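Local coordinates for protein greglin (Schistocerca gregaria, PDB 4GI3) that inhibits serine proteases, among them neutrophil and pancreatic elastases, chymotrypsin, cathepsin G and, most strongly, subtilisin, but not pancreatic trypsin, at residues B[33-44]-B[59-70]. Numbering follows the deposited sequence.
Sequences CVEDSNQDFYLF and FVYTFVPREMCK. Unlike the reference sequence in segment 33-44: Gln39 (reference Ser).
Cys33 and Cys69 are joined by a disulfide, SG to SG 2.0 Å, that marks the tightly packed part of the contact. With its SG anti to the backbone N (chi1 -175°), Cys33 puts its sulfur across to segment 59-70; Val64 CG2 packs 3.6 Å from that sulfur. Strands 33-36 and 61-63 run antiparallel: Glu35 and Thr62 form a hydrogen-bonded pair, Glu35 N to Thr62 O 2.9 Å and Thr62 N to Glu35 O 3.1 Å, and Val64 N bonds Cys33 O. On the face toward helix 47-57, Val34 spreads its methyls, CG1 3.6 Å from Phe63 CD2 and CG2 at the edge of the Phe59 ring; the Phe59 and Phe44 rings meet obliquely, planes at 55°. On the outer, more open side, Met68 CB lies over one face of the Phe41 ring, 3.9 Å from its centroid in a CH-pi contact, while the Met68 sulfur makes an oblique Met-aromatic approach. The end at the type I turn from Asp36 to Gln39 is looser and also more open to solvent. Ser37 N makes a weak bond to Val60 O and a shorter one, 2.7 Å, to Asp36 OD1, whose carboxylate also touches Phe59 CE1. Shortening Asp36 to an alanine is likely to cost Ser37 N its shorter bond and the Phe59 ring its carboxylate neighbour. Two waters bridge the segments, one from Cys33 N to Val64 O, the other from Phe41 O to Lys70 N. A small three-stranded antiparallel sheet packed on a helix and cross-linked by disulfides, as here, is typical of Kazal-type inhibitor domains, which greglin resembles.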
loop_
_atom_site.group_PDB
_atom_site.type_symbol
_atom_site.label_atom_id
_atom_site.label_comp_id
_atom_site.label_asym_id
_atom_site.label_seq_id
_atom_site.Cartn_x
_atom_site.Cartn_y
_atom_site.Cartn_z
ATOM N N CYS B 33 0.159 6.292 -21.652
ATOM C CA CYS B 33 -0.262 5.753 -22.937
ATOM C C CYS B 33 0.943 5.373 -23.792
ATOM O O CYS B 33 1.883 6.167 -23.906
ATOM C CB CYS B 33 -1.157 6.766 -23.638
ATOM S SG CYS B 33 -1.862 6.175 -25.193
ATOM N N VAL B 34 0.942 4.144 -24.345
ATOM C CA VAL B 34 2.016 3.633 -25.204
ATOM C C VAL B 34 1.452 3.129 -26.531
ATOM O O VAL B 34 0.280 2.731 -26.605
ATOM C CB VAL B 34 2.954 2.563 -24.563
ATOM C CG1 VAL B 34 3.635 3.075 -23.294
ATOM C CG2 VAL B 34 2.236 1.236 -24.312
ATOM N N GLU B 35 2.308 3.122 -27.565
ATOM C CA GLU B 35 1.994 2.584 -28.882
ATOM C C GLU B 35 2.901 1.402 -29.083
ATOM O O GLU B 35 4.112 1.529 -28.944
ATOM C CB GLU B 35 2.187 3.621 -29.995
ATOM C CG GLU B 35 1.675 3.128 -31.345
ATOM C CD GLU B 35 1.778 4.091 -32.515
ATOM O OE1 GLU B 35 2.081 5.287 -32.299
ATOM O OE2 GLU B 35 1.535 3.642 -33.658
ATOM N N ASP B 36 2.299 0.242 -29.370
ATOM C CA ASP B 36 2.969 -1.024 -29.611
ATOM C C ASP B 36 3.526 -1.045 -31.063
ATOM O O ASP B 36 3.219 -0.149 -31.864
ATOM C CB ASP B 36 1.941 -2.169 -29.378
ATOM C CG ASP B 36 2.433 -3.615 -29.459
ATOM O OD1 ASP B 36 3.677 -3.829 -29.509
ATOM O OD2 ASP B 36 1.579 -4.536 -29.445
ATOM N N SER B 37 4.348 -2.066 -31.371
ATOM C CA SER B 37 4.946 -2.335 -32.680
ATOM C C SER B 37 3.850 -2.596 -33.743
ATOM O O SER B 37 4.044 -2.277 -34.916
ATOM C CB SER B 37 5.882 -3.533 -32.582
ATOM O OG SER B 37 6.347 -3.951 -33.856
ATOM N N ASN B 38 2.697 -3.139 -33.319
ATOM C CA ASN B 38 1.553 -3.440 -34.193
ATOM C C ASN B 38 0.641 -2.219 -34.358
ATOM O O ASN B 38 -0.454 -2.340 -34.910
ATOM C CB ASN B 38 0.768 -4.671 -33.680
ATOM C CG ASN B 38 1.632 -5.811 -33.192
ATOM O OD1 ASN B 38 2.501 -6.330 -33.905
ATOM N ND2 ASN B 38 1.420 -6.212 -31.949
ATOM N N GLN B 39 1.106 -1.040 -33.886
ATOM C CA GLN B 39 0.411 0.257 -33.961
ATOM C C GLN B 39 -0.913 0.341 -33.163
ATOM O O GLN B 39 -1.808 1.120 -33.507
ATOM C CB GLN B 39 0.290 0.772 -35.418
ATOM C CG GLN B 39 1.632 0.925 -36.151
ATOM C CD GLN B 39 1.501 1.348 -37.603
ATOM O OE1 GLN B 39 0.446 1.214 -38.243
ATOM N NE2 GLN B 39 2.591 1.845 -38.169
ATOM N N ASP B 40 -0.999 -0.427 -32.057
ATOM C CA ASP B 40 -2.142 -0.430 -31.128
ATOM C C ASP B 40 -1.780 0.385 -29.873
ATOM O O ASP B 40 -0.621 0.364 -29.450
ATOM C CB ASP B 40 -2.520 -1.872 -30.730
ATOM C CG ASP B 40 -2.920 -2.774 -31.888
ATOM O OD1 ASP B 40 -3.802 -2.368 -32.683
ATOM O OD2 ASP B 40 -2.371 -3.895 -31.984
ATOM N N PHE B 41 -2.770 1.084 -29.281
ATOM C CA PHE B 41 -2.578 1.923 -28.095
ATOM C C PHE B 41 -3.070 1.273 -26.798
ATOM O O PHE B 41 -4.227 0.859 -26.715
ATOM C CB PHE B 41 -3.199 3.308 -28.287
ATOM C CG PHE B 41 -2.675 4.042 -29.499
ATOM C CD1 PHE B 41 -3.402 4.066 -30.686
ATOM C CD2 PHE B 41 -1.444 4.687 -29.464
ATOM C CE1 PHE B 41 -2.908 4.732 -31.814
ATOM C CE2 PHE B 41 -0.964 5.372 -30.584
ATOM C CZ PHE B 41 -1.694 5.381 -31.756
ATOM N N TYR B 42 -2.184 1.198 -25.787
ATOM C CA TYR B 42 -2.472 0.594 -24.481
ATOM C C TYR B 42 -2.191 1.560 -23.348
ATOM O O TYR B 42 -1.100 2.131 -23.293
ATOM C CB TYR B 42 -1.636 -0.688 -24.289
ATOM C CG TYR B 42 -1.923 -1.765 -25.314
ATOM C CD1 TYR B 42 -1.106 -1.931 -26.428
ATOM C CD2 TYR B 42 -3.021 -2.611 -25.176
ATOM C CE1 TYR B 42 -1.366 -2.918 -27.378
ATOM C CE2 TYR B 42 -3.305 -3.588 -26.132
ATOM C CZ TYR B 42 -2.474 -3.738 -27.233
ATOM O OH TYR B 42 -2.740 -4.712 -28.172
ATOM N N LEU B 43 -3.181 1.769 -22.455
ATOM C CA LEU B 43 -3.020 2.615 -21.266
ATOM C C LEU B 43 -2.606 1.694 -20.107
ATOM O O LEU B 43 -3.355 0.793 -19.734
ATOM C CB LEU B 43 -4.313 3.391 -20.940
ATOM C CG LEU B 43 -4.209 4.504 -19.884
ATOM C CD1 LEU B 43 -3.520 5.744 -20.435
ATOM C CD2 LEU B 43 -5.581 4.901 -19.369
ATOM N N PHE B 44 -1.376 1.847 -19.617
ATOM C CA PHE B 44 -0.869 1.032 -18.517
ATOM C C PHE B 44 -1.064 1.800 -17.209
ATOM O O PHE B 44 -1.093 3.023 -17.226
ATOM C CB PHE B 44 0.613 0.687 -18.734
ATOM C CG PHE B 44 0.894 -0.470 -19.661
ATOM C CD1 PHE B 44 0.888 -0.296 -21.042
ATOM C CD2 PHE B 44 1.187 -1.732 -19.156
ATOM C CE1 PHE B 44 1.161 -1.367 -21.900
ATOM C CE2 PHE B 44 1.477 -2.796 -20.014
ATOM C CZ PHE B 44 1.472 -2.602 -21.383
ATOM N N PHE B 59 8.225 -7.022 -25.321
ATOM C CA PHE B 59 7.240 -6.064 -25.842
ATOM C C PHE B 59 7.926 -4.739 -26.228
ATOM O O PHE B 59 8.752 -4.228 -25.466
ATOM C CB PHE B 59 6.143 -5.855 -24.781
ATOM C CG PHE B 59 5.138 -4.736 -24.947
ATOM C CD1 PHE B 59 4.021 -4.896 -25.760
ATOM C CD2 PHE B 59 5.236 -3.574 -24.188
ATOM C CE1 PHE B 59 3.049 -3.888 -25.850
ATOM C CE2 PHE B 59 4.274 -2.563 -24.293
ATOM C CZ PHE B 59 3.188 -2.725 -25.121
ATOM N N VAL B 60 7.580 -4.210 -27.432
ATOM C CA VAL B 60 8.141 -2.994 -28.051
ATOM C C VAL B 60 7.125 -1.842 -28.020
ATOM O O VAL B 60 6.020 -1.948 -28.573
ATOM C CB VAL B 60 8.634 -3.287 -29.494
ATOM C CG1 VAL B 60 9.365 -2.079 -30.085
ATOM C CG2 VAL B 60 9.525 -4.530 -29.530
ATOM N N TYR B 61 7.499 -0.722 -27.374
ATOM C CA TYR B 61 6.573 0.396 -27.234
ATOM C C TYR B 61 7.270 1.774 -27.334
ATOM O O TYR B 61 8.486 1.889 -27.228
ATOM C CB TYR B 61 5.845 0.282 -25.867
ATOM C CG TYR B 61 6.785 0.511 -24.701
ATOM C CD1 TYR B 61 7.045 1.799 -24.230
ATOM C CD2 TYR B 61 7.529 -0.540 -24.163
ATOM C CE1 TYR B 61 7.984 2.029 -23.226
ATOM C CE2 TYR B 61 8.478 -0.319 -23.164
ATOM C CZ TYR B 61 8.688 0.966 -22.688
ATOM O OH TYR B 61 9.614 1.195 -21.701
ATOM N N THR B 62 6.469 2.796 -27.461
ATOM C CA THR B 62 6.876 4.190 -27.428
ATOM C C THR B 62 5.789 4.960 -26.721
ATOM O O THR B 62 4.608 4.714 -26.986
ATOM C CB THR B 62 7.230 4.738 -28.852
ATOM O OG1 THR B 62 7.684 6.077 -28.711
ATOM C CG2 THR B 62 6.034 4.734 -29.816
ATOM N N PHE B 63 6.169 5.897 -25.824
ATOM C CA PHE B 63 5.181 6.754 -25.165
ATOM C C PHE B 63 4.617 7.729 -26.190
ATOM O O PHE B 63 5.333 8.186 -27.087
ATOM C CB PHE B 63 5.789 7.548 -23.995
ATOM C CG PHE B 63 6.043 6.705 -22.771
ATOM C CD1 PHE B 63 7.335 6.447 -22.344
ATOM C CD2 PHE B 63 4.986 6.193 -22.026
ATOM C CE1 PHE B 63 7.576 5.663 -21.210
ATOM C CE2 PHE B 63 5.227 5.391 -20.904
ATOM C CZ PHE B 63 6.524 5.108 -20.523
ATOM N N VAL B 64 3.329 8.021 -26.057
ATOM C CA VAL B 64 2.556 8.923 -26.914
ATOM C C VAL B 64 1.614 9.740 -26.014
ATOM O O VAL B 64 1.389 9.310 -24.870
ATOM C CB VAL B 64 1.774 8.125 -28.018
ATOM C CG1 VAL B 64 2.714 7.364 -28.951
ATOM C CG2 VAL B 64 0.722 7.185 -27.423
ATOM N N PRO B 65 1.042 10.896 -26.461
ATOM C CA PRO B 65 0.102 11.624 -25.593
ATOM C C PRO B 65 -1.101 10.746 -25.210
ATOM O O PRO B 65 -1.492 9.843 -25.961
ATOM C CB PRO B 65 -0.321 12.829 -26.452
ATOM C CG PRO B 65 0.773 12.985 -27.459
ATOM C CD PRO B 65 1.195 11.583 -27.766
ATOM N N ARG B 66 -1.622 10.967 -23.999
ATOM C CA ARG B 66 -2.740 10.236 -23.393
ATOM C C ARG B 66 -3.970 10.094 -24.326
ATOM O O ARG B 66 -4.575 9.023 -24.374
ATOM C CB ARG B 66 -3.134 10.924 -22.085
ATOM C CG ARG B 66 -3.931 10.050 -21.132
ATOM C CD ARG B 66 -4.561 10.931 -20.080
ATOM N NE ARG B 66 -5.218 10.172 -19.016
ATOM C CZ ARG B 66 -4.625 9.783 -17.893
ATOM N NH1 ARG B 66 -3.338 10.038 -17.688
ATOM N NH2 ARG B 66 -5.312 9.130 -16.967
ATOM N N GLU B 67 -4.286 11.158 -25.093
ATOM C CA GLU B 67 -5.406 11.248 -26.044
ATOM C C GLU B 67 -5.477 10.102 -27.064
ATOM O O GLU B 67 -6.565 9.809 -27.562
ATOM C CB GLU B 67 -5.420 12.615 -26.751
ATOM C CG GLU B 67 -5.645 13.805 -25.817
ATOM C CD GLU B 67 -4.537 14.217 -24.855
ATOM O OE1 GLU B 67 -3.361 13.847 -25.081
ATOM O OE2 GLU B 67 -4.853 14.920 -23.868
ATOM N N MET B 68 -4.337 9.446 -27.362
ATOM C CA MET B 68 -4.264 8.317 -28.295
ATOM C C MET B 68 -4.907 7.055 -27.710
ATOM O O MET B 68 -5.245 6.140 -28.455
ATOM C CB MET B 68 -2.800 7.995 -28.658
ATOM C CG MET B 68 -2.012 9.158 -29.210
ATOM S SD MET B 68 -2.589 9.701 -30.827
ATOM C CE MET B 68 -2.948 11.442 -30.453
ATOM N N CYS B 69 -4.995 6.982 -26.366
ATOM C CA CYS B 69 -5.512 5.841 -25.607
ATOM C C CYS B 69 -6.978 5.971 -25.228
ATOM O O CYS B 69 -7.525 7.084 -25.141
ATOM C CB CYS B 69 -4.659 5.607 -24.361
ATOM S SG CYS B 69 -3.137 4.683 -24.660
ATOM N N LYS B 70 -7.580 4.805 -24.897
ATOM C CA LYS B 70 -8.932 4.696 -24.345
ATOM C C LYS B 70 -8.790 5.135 -22.871
ATOM O O LYS B 70 -7.678 5.057 -22.326
ATOM C CB LYS B 70 -9.420 3.239 -24.419
ATOM C CG LYS B 70 -9.671 2.745 -25.838
ATOM C CD LYS B 70 -9.987 1.255 -25.865
ATOM C CE LYS B 70 -10.497 0.812 -27.218
ATOM N NZ LYS B 70 -10.946 -0.608 -27.209
HETATM O O HOH W 1 2.086 8.591 -22.275
HETATM O O HOH W 2 -5.859 2.460 -25.211
#